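Local structure of hypothetical protein yfcE (Escherichia coli, 1SU1) at residues Lys27-Ser32 and Gln54-Leu59; Gly36-Thr41 and Gly74-Lys79; His151-Val156 and Pro168-Ile173; Pro139-Asn144 and Gly161-Phe166. The protein is of unknown function but belongs to the calcineurin-like phosphoesterase superfamily and binds a pair of zinc ions. All blocks are in the same frame, centred on the assembly; numbering follows the deposited sequence.

Interaction 1 (Lys27-Ser32 and Gln54-Leu59)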
loop_
_atom_site.group_PDB
_atom_site.type_symbol
_atom_site.label_atom_id
_atom_site.label_comp_id
_atom_site.label_asym_id
_atom_site.label_seq_id
_atom_site.Cartn_x
_atom_site.Cartn_y
_atom_site.Cartn_z
ATOM N N LYS A 27 -28.754 7.055 -12.251
ATOM C CA LYS A 27 -28.146 8.051 -13.127
ATOM C C LYS A 27 -26.803 8.530 -12.586
ATOM O O LYS A 27 -26.725 9.069 -11.493
ATOM C CB LYS A 27 -29.092 9.246 -13.311
ATOM C CG LYS A 27 -28.647 10.220 -14.392
ATOM C CD LYS A 27 -29.740 11.236 -14.724
ATOM C CE LYS A 27 -29.297 12.162 -15.850
ATOM N NZ LYS A 27 -30.383 13.096 -16.269
ATOM N N LEU A 28 -25.745 8.358 -13.367
ATOM C CA LEU A 28 -24.427 8.783 -12.925
ATOM C C LEU A 28 -23.629 9.525 -13.996
ATOM O O LEU A 28 -23.744 9.236 -15.181
ATOM C CB LEU A 28 -23.608 7.565 -12.478
ATOM C CG LEU A 28 -24.260 6.548 -11.538
ATOM C CD1 LEU A 28 -23.426 5.266 -11.543
ATOM C CD2 LEU A 28 -24.392 7.123 -10.155
ATOM N N MET A 29 -22.806 10.472 -13.555
ATOM C CA MET A 29 -21.937 11.216 -14.453
ATOM C C MET A 29 -20.497 10.796 -14.142
ATOM O O MET A 29 -20.138 10.624 -12.982
ATOM C CB MET A 29 -22.089 12.724 -14.240
ATOM C CG MET A 29 -21.217 13.547 -15.190
ATOM S SD MET A 29 -21.511 15.344 -15.079
ATOM C CE MET A 29 -20.060 15.944 -15.927
ATOM N N PHE A 30 -19.686 10.646 -15.182
ATOM C CA PHE A 30 -18.287 10.252 -15.046
ATOM C C PHE A 30 -17.325 11.284 -15.624
ATOM O O PHE A 30 -17.556 11.823 -16.703
ATOM C CB PHE A 30 -18.018 8.928 -15.771
ATOM C CG PHE A 30 -18.906 7.798 -15.337
ATOM C CD1 PHE A 30 -20.205 7.689 -15.832
ATOM C CD2 PHE A 30 -18.444 6.833 -14.435
ATOM C CE1 PHE A 30 -21.034 6.632 -15.436
ATOM C CE2 PHE A 30 -19.262 5.781 -14.033
ATOM C CZ PHE A 30 -20.558 5.677 -14.533
ATOM N N ALA A 31 -16.243 11.538 -14.895
ATOM C CA ALA A 31 -15.191 12.450 -15.323
ATOM C C ALA A 31 -13.875 11.729 -15.004
ATOM O O ALA A 31 -13.736 11.144 -13.926
ATOM C CB ALA A 31 -15.277 13.757 -14.546
ATOM N N SER A 32 -12.914 11.776 -15.922
ATOM C CA SER A 32 -11.639 11.111 -15.704
ATOM C C SER A 32 -10.445 11.888 -16.253
ATOM O O SER A 32 -10.579 12.687 -17.176
ATOM C CB SER A 32 -11.664 9.707 -16.332
ATOM O OG SER A 32 -10.456 9.005 -16.065
ATOM N N GLN A 54 -27.239 11.298 -9.574
ATOM C CA GLN A 54 -27.142 11.045 -8.136
ATOM C C GLN A 54 -25.711 11.301 -7.637
ATOM O O GLN A 54 -25.513 11.913 -6.583
ATOM C CB GLN A 54 -27.565 9.598 -7.827
ATOM C CG GLN A 54 -27.994 9.361 -6.377
ATOM C CD GLN A 54 -28.444 7.921 -6.116
ATOM O OE1 GLN A 54 -28.956 7.603 -5.036
ATOM N NE2 GLN A 54 -28.250 7.044 -7.105
ATOM N N TRP A 55 -24.718 10.853 -8.405
ATOM C CA TRP A 55 -23.311 11.033 -8.018
ATOM C C TRP A 55 -22.400 11.462 -9.161
ATOM O O TRP A 55 -22.688 11.204 -10.324
ATOM C CB TRP A 55 -22.719 9.722 -7.460
ATOM C CG TRP A 55 -23.453 9.114 -6.317
ATOM C CD1 TRP A 55 -24.453 8.188 -6.378
ATOM C CD2 TRP A 55 -23.264 9.410 -4.935
ATOM N NE1 TRP A 55 -24.900 7.884 -5.111
ATOM C CE2 TRP A 55 -24.182 8.621 -4.204
ATOM C CE3 TRP A 55 -22.395 10.256 -4.237
ATOM C CZ2 TRP A 55 -24.273 8.667 -2.809
ATOM C CZ3 TRP A 55 -22.480 10.303 -2.844
ATOM C CH2 TRP A 55 -23.413 9.507 -2.147
ATOM N N LEU A 56 -21.292 12.113 -8.816
ATOM C CA LEU A 56 -20.289 12.483 -9.810
ATOM C C LEU A 56 -19.157 11.480 -9.568
ATOM O O LEU A 56 -18.522 11.494 -8.506
ATOM C CB LEU A 56 -19.751 13.899 -9.588
ATOM C CG LEU A 56 -18.524 14.221 -10.466
ATOM C CD1 LEU A 56 -18.878 14.091 -11.946
ATOM C CD2 LEU A 56 -18.024 15.620 -10.171
ATOM N N VAL A 57 -18.914 10.612 -10.542
ATOM C CA VAL A 57 -17.879 9.601 -10.414
ATOM C C VAL A 57 -16.559 9.981 -11.086
ATOM O O VAL A 57 -16.447 9.982 -12.321
ATOM C CB VAL A 57 -18.378 8.253 -10.984
ATOM C CG1 VAL A 57 -17.320 7.175 -10.796
ATOM C CG2 VAL A 57 -19.682 7.858 -10.301
ATOM N N ILE A 58 -15.561 10.278 -10.257
ATOM C CA ILE A 58 -14.231 10.657 -10.726
ATOM C C ILE A 58 -13.304 9.435 -10.773
ATOM O O ILE A 58 -13.002 8.833 -9.738
ATOM C CB ILE A 58 -13.661 11.761 -9.805
ATOM C CG1 ILE A 58 -14.571 12.999 -9.901
ATOM C CG2 ILE A 58 -12.224 12.099 -10.187
ATOM C CD1 ILE A 58 -14.096 14.208 -9.119
ATOM N N LEU A 59 -12.850 9.084 -11.978
ATOM C CA LEU A 59 -12.002 7.914 -12.181
ATOM C C LEU A 59 -10.485 8.075 -12.006
ATOM O O LEU A 59 -9.711 7.255 -12.518
ATOM C CB LEU A 59 -12.291 7.305 -13.556
ATOM C CG LEU A 59 -13.740 6.864 -13.811
ATOM C CD1 LEU A 59 -13.908 6.492 -15.277
ATOM C CD2 LEU A 59 -14.113 5.675 -12.906
#
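Met29 O accepts from Val57 N at 2.7 Å in the ladder that joins strand 27-31 to segment 54-59, which runs beside it in the same general direction, the two strand axes 4.7 Å apart and inclined by 29°. Ala31 uses both its polar groups, with Ala31 N giving to Val57 O at 3.0 Å and Ala31 O receiving Leu59 N at 3.0 Å. Towards the start of the strands the ladder slackens: Met29 N to Trp55 O is weak at 3.3 Å, although Gln54 N still bonds to Lys27 O. CA-H...O contacts from Phe30 to Val57 O and from Ile58 to Ala31 O supplement these bonds.

Apolar contacts fall on two faces. On one, Phe30 CD2 meets Val57 CB at 3.7 Å, and Leu28 CD2 lies at the indole edge, in its plane, 3.9 Å from Trp55 CD1. On the other, Met29 holds CG anti to its backbone N (chi1 -179°) and runs extended alongside Leu56, Met29 CG to Leu56 CD1 4.0 Å; Met29 packs on Val44, Leu47 and Phe48 of helix 38-51, Leu56 on Phe48. Beyond the strands, Ser32 packs on Leu59 CB.

Strand 27-31, helix 38-51 and strand 55-58 form a beta-alpha-beta unit of the calcineurin-like fold, whose strands lead at their C-terminal ends to the zinc ligands Asp33 and Asp61.

Interaction 2 (Gly36-Thr41 and Gly74-Lys79)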
loop_
_atom_site.group_PDB
_atom_site.type_symbol
_atom_site.label_atom_id
_atom_site.label_comp_id
_atom_site.label_asym_id
_atom_site.label_seq_id
_atom_site.Cartn_x
_atom_site.Cartn_y
_atom_site.Cartn_z
ATOM N N GLY A 36 -5.494 18.417 -13.224
ATOM C CA GLY A 36 -5.321 19.811 -12.848
ATOM C C GLY A 36 -5.895 20.903 -13.755
ATOM O O GLY A 36 -5.677 22.081 -13.486
ATOM N N SER A 37 -6.599 20.526 -14.822
ATOM C CA SER A 37 -7.193 21.498 -15.747
ATOM C C SER A 37 -8.397 22.214 -15.136
ATOM O O SER A 37 -9.456 21.614 -14.958
ATOM C CB SER A 37 -7.630 20.797 -17.037
ATOM O OG SER A 37 -8.193 21.717 -17.954
ATOM N N LEU A 38 -8.236 23.488 -14.796
ATOM C CA LEU A 38 -9.344 24.244 -14.205
ATOM C C LEU A 38 -10.546 24.430 -15.157
ATOM O O LEU A 38 -11.698 24.309 -14.737
ATOM C CB LEU A 38 -8.849 25.611 -13.713
ATOM C CG LEU A 38 -9.903 26.575 -13.151
ATOM C CD1 LEU A 38 -10.718 25.886 -12.059
ATOM C CD2 LEU A 38 -9.216 27.813 -12.605
ATOM N N PRO A 39 -10.295 24.722 -16.448
ATOM C CA PRO A 39 -11.423 24.903 -17.380
ATOM C C PRO A 39 -12.268 23.629 -17.494
ATOM O O PRO A 39 -13.501 23.677 -17.428
ATOM C CB PRO A 39 -10.739 25.261 -18.708
ATOM C CG PRO A 39 -9.463 25.923 -18.259
ATOM C CD PRO A 39 -9.016 25.047 -17.104
ATOM N N ALA A 40 -11.606 22.490 -17.674
ATOM C CA ALA A 40 -12.329 21.228 -17.774
ATOM C C ALA A 40 -13.148 21.010 -16.503
ATOM O O ALA A 40 -14.290 20.575 -16.563
ATOM C CB ALA A 40 -11.349 20.081 -17.989
ATOM N N THR A 41 -12.567 21.351 -15.354
ATOM C CA THR A 41 -13.242 21.186 -14.062
ATOM C C THR A 41 -14.492 22.051 -13.909
ATOM O O THR A 41 -15.541 21.585 -13.448
ATOM C CB THR A 41 -12.287 21.520 -12.887
ATOM O OG1 THR A 41 -11.145 20.666 -12.953
ATOM C CG2 THR A 41 -12.980 21.338 -11.551
ATOM N N GLY A 74 -5.020 25.521 -19.096
ATOM C CA GLY A 74 -5.592 26.023 -17.856
ATOM C C GLY A 74 -5.185 25.284 -16.583
ATOM O O GLY A 74 -5.969 25.186 -15.632
ATOM N N TYR A 75 -3.958 24.774 -16.561
ATOM C CA TYR A 75 -3.432 24.043 -15.409
ATOM C C TYR A 75 -3.427 24.918 -14.162
ATOM O O TYR A 75 -2.626 25.841 -14.059
ATOM C CB TYR A 75 -2.005 23.570 -15.714
ATOM C CG TYR A 75 -1.434 22.655 -14.665
ATOM C CD1 TYR A 75 -1.936 21.361 -14.496
ATOM C CD2 TYR A 75 -0.406 23.084 -13.823
ATOM C CE1 TYR A 75 -1.430 20.514 -13.515
ATOM C CE2 TYR A 75 0.112 22.239 -12.835
ATOM C CZ TYR A 75 -0.409 20.959 -12.690
ATOM O OH TYR A 75 0.073 20.133 -11.710
ATOM N N ALA A 76 -4.316 24.623 -13.216
ATOM C CA ALA A 76 -4.400 25.393 -11.974
ATOM C C ALA A 76 -4.891 24.516 -10.803
ATOM O O ALA A 76 -5.987 24.732 -10.250
ATOM C CB ALA A 76 -5.331 26.584 -12.159
ATOM N N PRO A 77 -4.060 23.542 -10.388
ATOM C CA PRO A 77 -4.325 22.586 -9.299
ATOM C C PRO A 77 -4.991 23.180 -8.062
ATOM O O PRO A 77 -6.030 22.698 -7.612
ATOM C CB PRO A 77 -2.935 22.034 -8.970
ATOM C CG PRO A 77 -2.222 22.127 -10.257
ATOM C CD PRO A 77 -2.649 23.466 -10.810
ATOM N N ALA A 78 -4.382 24.221 -7.507
ATOM C CA ALA A 78 -4.914 24.848 -6.310
ATOM C C ALA A 78 -6.372 25.243 -6.485
ATOM O O ALA A 78 -7.201 24.979 -5.610
ATOM C CB ALA A 78 -4.080 26.064 -5.941
ATOM N N LYS A 79 -6.697 25.864 -7.616
ATOM C CA LYS A 79 -8.076 26.288 -7.846
ATOM C C LYS A 79 -9.003 25.105 -8.098
ATOM O O LYS A 79 -10.142 25.102 -7.642
ATOM C CB LYS A 79 -8.152 27.282 -9.016
ATOM C CG LYS A 79 -9.473 28.034 -9.097
ATOM C CD LYS A 79 -9.698 28.908 -7.865
ATOM C CE LYS A 79 -11.031 29.651 -7.945
ATOM N NZ LYS A 79 -11.266 30.532 -6.762
#
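Gly36 and Ala76 meet through a backbone bond, Gly36 O taking Ala76 N at 2.9 Å. A second bond joins Leu38 N to Gly74 O at 3.0 Å. Between them Ser37 and Tyr75 form a single isolated bridge. Packing is tight here: there is no room for a side chain beside Gly36 CA, where a CB would run into Tyr75 CE1, and Pro77 CG sits over one face of the phenol ring, near its rim. Leu38 fills the rest of the packed part, its CB 4.0 Å from Ala76 CB, with Val80 also against its side chain; Leu38 CD2 touches Lys79 CG at 3.5 Å.

Both loops end in helix starts, with Ser37 the N-cap of helix 38-51 and Ala76 that of helix 77-85. Ser37 O is gripped from opposite faces of its plane by Thr41 N and Thr41 OG1, while Ser37 OG bonds to Glu73 O. The bridge thus ties together the first turns of two helices on the same flank of the fold.

Towards solvent the contact thins. A bend at chi2 (63°) lets the lysine chain turn onward to Glu82, with which Lys79 NZ forms a salt bridge. Exposed Pro39 rests CD and CG against Gly74.

Interaction 3 (His151-Val156 and Pro168-Ile173). With ZN (zinc ion), chain E; ZN (zinc ion), chain F.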
loop_
_atom_site.group_PDB
_atom_site.type_symbol
_atom_site.label_atom_id
_atom_site.label_comp_id
_atom_site.label_asym_id
_atom_site.label_seq_id
_atom_site.Cartn_x
_atom_site.Cartn_y
_atom_site.Cartn_z
ATOM N N HIS A 151 -7.477 6.425 -17.463
ATOM C CA HIS A 151 -6.047 6.230 -17.711
ATOM C C HIS A 151 -5.474 6.280 -19.132
ATOM O O HIS A 151 -4.395 6.851 -19.338
ATOM C CB HIS A 151 -5.583 4.911 -17.059
ATOM C CG HIS A 151 -4.092 4.772 -16.993
ATOM N ND1 HIS A 151 -3.295 5.670 -16.321
ATOM C CD2 HIS A 151 -3.257 3.862 -17.545
ATOM C CE1 HIS A 151 -2.027 5.323 -16.462
ATOM N NE2 HIS A 151 -1.976 4.231 -17.201
ATOM N N THR A 152 -6.141 5.665 -20.104
ATOM C CA THR A 152 -5.619 5.676 -21.478
ATOM C C THR A 152 -5.912 6.984 -22.224
ATOM O O THR A 152 -5.242 7.309 -23.211
ATOM C CB THR A 152 -6.225 4.553 -22.341
ATOM O OG1 THR A 152 -7.646 4.744 -22.440
ATOM C CG2 THR A 152 -5.935 3.186 -21.724
ATOM N N HIS A 153 -6.912 7.723 -21.754
ATOM C CA HIS A 153 -7.329 8.965 -22.402
ATOM C C HIS A 153 -7.934 8.648 -23.774
ATOM O O HIS A 153 -7.912 9.491 -24.668
ATOM C CB HIS A 153 -6.151 9.929 -22.597
ATOM C CG HIS A 153 -5.476 10.337 -21.327
ATOM N ND1 HIS A 153 -4.567 11.372 -21.271
ATOM C CD2 HIS A 153 -5.544 9.827 -20.075
ATOM C CE1 HIS A 153 -4.104 11.481 -20.040
ATOM N NE2 HIS A 153 -4.680 10.555 -19.295
ATOM N N LEU A 154 -8.434 7.422 -23.940
ATOM C CA LEU A 154 -9.066 7.008 -25.183
ATOM C C LEU A 154 -10.469 6.522 -24.845
ATOM O O LEU A 154 -10.638 5.554 -24.110
ATOM C CB LEU A 154 -8.258 5.902 -25.873
ATOM C CG LEU A 154 -6.919 6.317 -26.510
ATOM C CD1 LEU A 154 -6.239 5.108 -27.145
ATOM C CD2 LEU A 154 -7.158 7.388 -27.572
ATOM N N PRO A 155 -11.502 7.196 -25.382
ATOM C CA PRO A 155 -12.897 6.826 -25.119
ATOM C C PRO A 155 -13.286 5.461 -25.674
ATOM O O PRO A 155 -12.879 5.090 -26.773
ATOM C CB PRO A 155 -13.674 7.955 -25.783
ATOM C CG PRO A 155 -12.856 8.187 -27.022
ATOM C CD PRO A 155 -11.429 8.189 -26.471
ATOM N N VAL A 156 -14.071 4.716 -24.906
ATOM C CA VAL A 156 -14.515 3.408 -25.343
ATOM C C VAL A 156 -15.920 3.158 -24.823
ATOM O O VAL A 156 -16.283 3.610 -23.738
ATOM C CB VAL A 156 -13.560 2.277 -24.821
ATOM C CG1 VAL A 156 -14.087 0.912 -25.229
ATOM C CG2 VAL A 156 -12.155 2.480 -25.375
ATOM N N PRO A 168 -14.650 7.030 -20.360
ATOM C CA PRO A 168 -15.096 8.420 -20.618
ATOM C C PRO A 168 -14.071 9.250 -21.351
ATOM O O PRO A 168 -14.379 10.333 -21.836
ATOM C CB PRO A 168 -15.308 9.018 -19.223
ATOM C CG PRO A 168 -15.625 7.865 -18.395
ATOM C CD PRO A 168 -14.781 6.705 -18.928
ATOM N N GLY A 169 -12.853 8.735 -21.430
ATOM C CA GLY A 169 -11.782 9.465 -22.072
ATOM C C GLY A 169 -11.346 10.517 -21.073
ATOM O O GLY A 169 -11.825 10.515 -19.930
ATOM N N SER A 170 -10.463 11.427 -21.486
ATOM C CA SER A 170 -9.985 12.497 -20.598
ATOM C C SER A 170 -10.745 13.801 -20.844
ATOM O O SER A 170 -11.043 14.139 -21.992
ATOM C CB SER A 170 -8.495 12.770 -20.835
ATOM O OG SER A 170 -8.046 13.870 -20.052
ATOM N N VAL A 171 -11.046 14.538 -19.778
ATOM C CA VAL A 171 -11.747 15.806 -19.914
ATOM C C VAL A 171 -10.749 16.912 -20.234
ATOM O O VAL A 171 -11.144 18.045 -20.463
ATOM C CB VAL A 171 -12.480 16.222 -18.613
ATOM C CG1 VAL A 171 -13.617 15.268 -18.305
ATOM C CG2 VAL A 171 -11.493 16.274 -17.459
ATOM N N SER A 172 -9.457 16.588 -20.251
ATOM C CA SER A 172 -8.459 17.615 -20.506
ATOM C C SER A 172 -7.348 17.302 -21.500
ATOM O O SER A 172 -6.804 18.222 -22.116
ATOM C CB SER A 172 -7.834 18.062 -19.182
ATOM O OG SER A 172 -6.881 17.125 -18.717
ATOM N N ILE A 173 -6.996 16.029 -21.664
ATOM C CA ILE A 173 -5.934 15.682 -22.605
ATOM C C ILE A 173 -6.277 14.459 -23.451
ATOM O O ILE A 173 -5.587 13.435 -23.395
ATOM C CB ILE A 173 -4.605 15.379 -21.891
ATOM C CG1 ILE A 173 -4.425 16.292 -20.684
ATOM C CG2 ILE A 173 -3.451 15.587 -22.857
ATOM C CD1 ILE A 173 -3.200 15.959 -19.851
HETATM ZN ZN ZN E . -3.490 7.624 -15.257
HETATM ZN ZN ZN F . -4.309 10.396 -17.122
HETATM O O HOH W 1 -10.032 11.159 -24.438
#
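His153 stands with one face of its imidazole towards Ser170, whose CB lies 4.2 Å from the ring centroid, over the face but displaced towards the rim in a CH-pi contact. With CG anti to its carbonyl carbon (chi1 -60°), the ring lies alongside Ile173, pointing the same way. Its two nitrogens have separate tasks: His153 ND1 makes a weak, bent bond to Ile173 O at 3.1 Å, and His153 NE2 binds one zinc ion at 2.2 Å. His151, two residues earlier, takes no part in the packing; its ND1 binds the other zinc ion at 2.2 Å, and the two metals are 3.4 Å apart.

The serine is itself held by its own loop. Ser170 OG accepts from the backbone N of Ser172 and of Ile173, an ST turn and an ST motif on the same oxygen, and also bonds to Asp33 O. At Gly169, CA packs against Pro155 N at 4.0 Å, and a water donates a hydrogen bond to His153 O at 2.7 Å while accepting from Ser170 N at 3.0 Å, bridging the two loops.

Asp33 and His35 share the zinc of His153, whereas Asp61, Asn97 and His129 share that of His151. The loop 168-173 is therefore second shell: its serine methylene and the Ile173 carbonyl probably limit the rotation of the His153 ring, the ND1 bond being weak, consistent with NE2 being kept aimed at the metal, while the Ser170 hydroxyl is tied to the backbone of the ligand Asp33.

Interaction 4 (Pro139-Asn144 and Gly161-Phe166)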
loop_
_atom_site.group_PDB
_atom_site.type_symbol
_atom_site.label_atom_id
_atom_site.label_comp_id
_atom_site.label_asym_id
_atom_site.label_seq_id
_atom_site.Cartn_x
_atom_site.Cartn_y
_atom_site.Cartn_z
ATOM N N PRO A 139 -10.376 -7.713 -14.217
ATOM C CA PRO A 139 -10.750 -8.177 -12.885
ATOM C C PRO A 139 -11.675 -9.349 -13.190
ATOM O O PRO A 139 -12.107 -9.506 -14.331
ATOM C CB PRO A 139 -11.532 -6.999 -12.314
ATOM C CG PRO A 139 -10.960 -5.828 -13.018
ATOM C CD PRO A 139 -10.836 -6.331 -14.427
ATOM N N ALA A 140 -11.979 -10.175 -12.202
ATOM C CA ALA A 140 -12.878 -11.293 -12.448
ATOM C C ALA A 140 -14.285 -10.711 -12.484
ATOM O O ALA A 140 -14.719 -10.071 -11.535
ATOM C CB ALA A 140 -12.752 -12.332 -11.331
ATOM N N LEU A 141 -14.998 -10.927 -13.580
ATOM C CA LEU A 141 -16.351 -10.389 -13.709
ATOM C C LEU A 141 -17.297 -11.392 -14.338
ATOM O O LEU A 141 -16.872 -12.301 -15.045
ATOM C CB LEU A 141 -16.333 -9.096 -14.556
ATOM C CG LEU A 141 -15.515 -7.923 -14.005
ATOM C CD1 LEU A 141 -15.386 -6.827 -15.062
ATOM C CD2 LEU A 141 -16.186 -7.386 -12.755
ATOM N N ASN A 142 -18.587 -11.210 -14.086
ATOM C CA ASN A 142 -19.606 -12.089 -14.635
ATOM C C ASN A 142 -20.015 -11.594 -16.017
ATOM O O ASN A 142 -19.650 -10.490 -16.418
ATOM C CB ASN A 142 -20.830 -12.108 -13.727
ATOM C CG ASN A 142 -21.691 -13.329 -13.946
ATOM O OD1 ASN A 142 -22.811 -13.407 -13.448
ATOM N ND2 ASN A 142 -21.166 -14.299 -14.688
ATOM N N GLN A 143 -20.775 -12.411 -16.740
ATOM C CA GLN A 143 -21.228 -12.046 -18.073
ATOM C C GLN A 143 -22.184 -10.853 -17.973
ATOM O O GLN A 143 -23.047 -10.810 -17.092
ATOM C CB GLN A 143 -21.929 -13.238 -18.736
ATOM C CG GLN A 143 -22.016 -13.137 -20.259
ATOM C CD GLN A 143 -22.702 -14.341 -20.896
ATOM O OE1 GLN A 143 -23.880 -14.608 -20.639
ATOM N NE2 GLN A 143 -21.964 -15.073 -21.734
ATOM N N ASN A 144 -22.005 -9.884 -18.871
ATOM C CA ASN A 144 -22.831 -8.675 -18.907
ATOM C C ASN A 144 -22.480 -7.634 -17.848
ATOM O O ASN A 144 -23.283 -6.738 -17.574
ATOM C CB ASN A 144 -24.321 -9.023 -18.810
ATOM C CG ASN A 144 -24.866 -9.622 -20.099
ATOM O OD1 ASN A 144 -24.109 -9.999 -21.001
ATOM N ND2 ASN A 144 -26.188 -9.712 -20.191
ATOM N N GLY A 161 -16.171 -9.318 -25.887
ATOM C CA GLY A 161 -16.289 -10.677 -25.399
ATOM C C GLY A 161 -17.605 -10.843 -24.665
ATOM O O GLY A 161 -18.676 -10.681 -25.252
ATOM N N GLU A 162 -17.527 -11.138 -23.371
ATOM C CA GLU A 162 -18.719 -11.338 -22.560
ATOM C C GLU A 162 -19.030 -10.183 -21.611
ATOM O O GLU A 162 -20.057 -10.196 -20.923
ATOM C CB GLU A 162 -18.601 -12.643 -21.769
ATOM C CG GLU A 162 -17.312 -12.804 -20.971
ATOM C CD GLU A 162 -16.081 -13.015 -21.848
ATOM O OE1 GLU A 162 -15.543 -12.023 -22.390
ATOM O OE2 GLU A 162 -15.653 -14.180 -22.000
ATOM N N ILE A 163 -18.149 -9.189 -21.562
ATOM C CA ILE A 163 -18.384 -8.038 -20.700
ATOM C C ILE A 163 -18.356 -6.744 -21.508
ATOM O O ILE A 163 -18.000 -6.740 -22.687
ATOM C CB ILE A 163 -17.333 -7.930 -19.562
ATOM C CG1 ILE A 163 -15.927 -7.822 -20.155
ATOM C CG2 ILE A 163 -17.452 -9.131 -18.626
ATOM C CD1 ILE A 163 -14.891 -7.294 -19.175
ATOM N N PHE A 164 -18.726 -5.647 -20.858
ATOM C CA PHE A 164 -18.743 -4.340 -21.497
ATOM C C PHE A 164 -17.578 -3.492 -20.997
ATOM O O PHE A 164 -17.264 -3.505 -19.807
ATOM C CB PHE A 164 -20.050 -3.610 -21.167
ATOM C CG PHE A 164 -21.279 -4.257 -21.733
ATOM C CD1 PHE A 164 -21.551 -4.195 -23.099
ATOM C CD2 PHE A 164 -22.176 -4.919 -20.896
ATOM C CE1 PHE A 164 -22.707 -4.785 -23.627
ATOM C CE2 PHE A 164 -23.331 -5.513 -21.408
ATOM C CZ PHE A 164 -23.600 -5.446 -22.782
ATOM N N HIS A 165 -16.935 -2.765 -21.903
ATOM C CA HIS A 165 -15.846 -1.861 -21.532
ATOM C C HIS A 165 -16.368 -0.432 -21.721
ATOM O O HIS A 165 -17.026 -0.131 -22.732
ATOM C CB HIS A 165 -14.615 -2.050 -22.428
ATOM C CG HIS A 165 -13.871 -3.326 -22.192
ATOM N ND1 HIS A 165 -12.569 -3.509 -22.607
ATOM C CD2 HIS A 165 -14.250 -4.494 -21.622
ATOM C CE1 HIS A 165 -12.180 -4.733 -22.307
ATOM N NE2 HIS A 165 -13.182 -5.352 -21.708
ATOM N N PHE A 166 -16.079 0.443 -20.760
ATOM C CA PHE A 166 -16.506 1.832 -20.848
ATOM C C PHE A 166 -15.420 2.759 -20.293
ATOM O O PHE A 166 -15.001 2.606 -19.140
ATOM C CB PHE A 166 -17.820 2.053 -20.089
ATOM C CG PHE A 166 -18.309 3.482 -20.137
ATOM C CD1 PHE A 166 -18.723 4.059 -21.343
ATOM C CD2 PHE A 166 -18.331 4.260 -18.983
ATOM C CE1 PHE A 166 -19.152 5.391 -21.392
ATOM C CE2 PHE A 166 -18.757 5.591 -19.023
ATOM C CZ PHE A 166 -19.169 6.157 -20.232
#
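Ile163 holds CG1 between its own backbone N and carbonyl carbon (chi1 59°), which turns its two branches onto different partners: CG2 approaches Asn142 O at 3.4 Å, and CD1 reaches Leu141 CD1 at 4.2 Å, the two side chains crossing at about a right angle. Gln143 puts CG opposite its backbone N (chi1 -160°), and from there the extended chain passes across Glu162. Gln143 CG lies against Glu162 CB at 3.8 Å and against Glu162 O at 3.6 Å; the glutamate bends at chi2 and carries its carboxylate away from the loop, on the exposed side.

One hydrogen bond joins the segments, Asn144 N to Glu162 O at 2.8 Å, while Gln143 CA adds a CA-H...O contact to the same oxygen. Asn144 O lies at the rim of Phe164, in the plane of the ring and 3.9 Å from Phe164 CD2. That oxygen also accepts from Gln123 NE2. On the loop's outer side, Asn142 touches His89 of the second subunit.

The loop 139-144 meets the start of strand 163-167 nearly perpendicularly, just before the chain enters strand 146-148 through Asp145. Strand 146-148 pairs with 163-167 inside the five-stranded mixed sheet, Phe164 bonding through its backbone to Asp145 and Leu147, with strand 156-160 on the other flank of 163-167. Leu141 also packs on Arg124 and Phe126 of strand 124-128, which neighbours strand 146-148 in the same sheet.

From the N terminus, interaction 1 closes a loop around helix 38-51. Interaction 2 crosses it: residues 36-41 lie inside that loop, but 74-79 lie beyond strand 55-58, so the starts of two helices are joined on the flank of the first sheet. Both close before interactions 4 and 3, which cross each other in turn, their segments alternating around the hairpin of strands 156-160 and 163-167. Residues 168-173 tie the halves together: Val171 N probably bonds to Ser32 O of interaction 1, and Ser172 packs on Ser37 of interaction 2. Phe30 touches Phe166, joining the sheets, whereas interactions 2 and 4 stay about 16 Å apart at their nearest atoms.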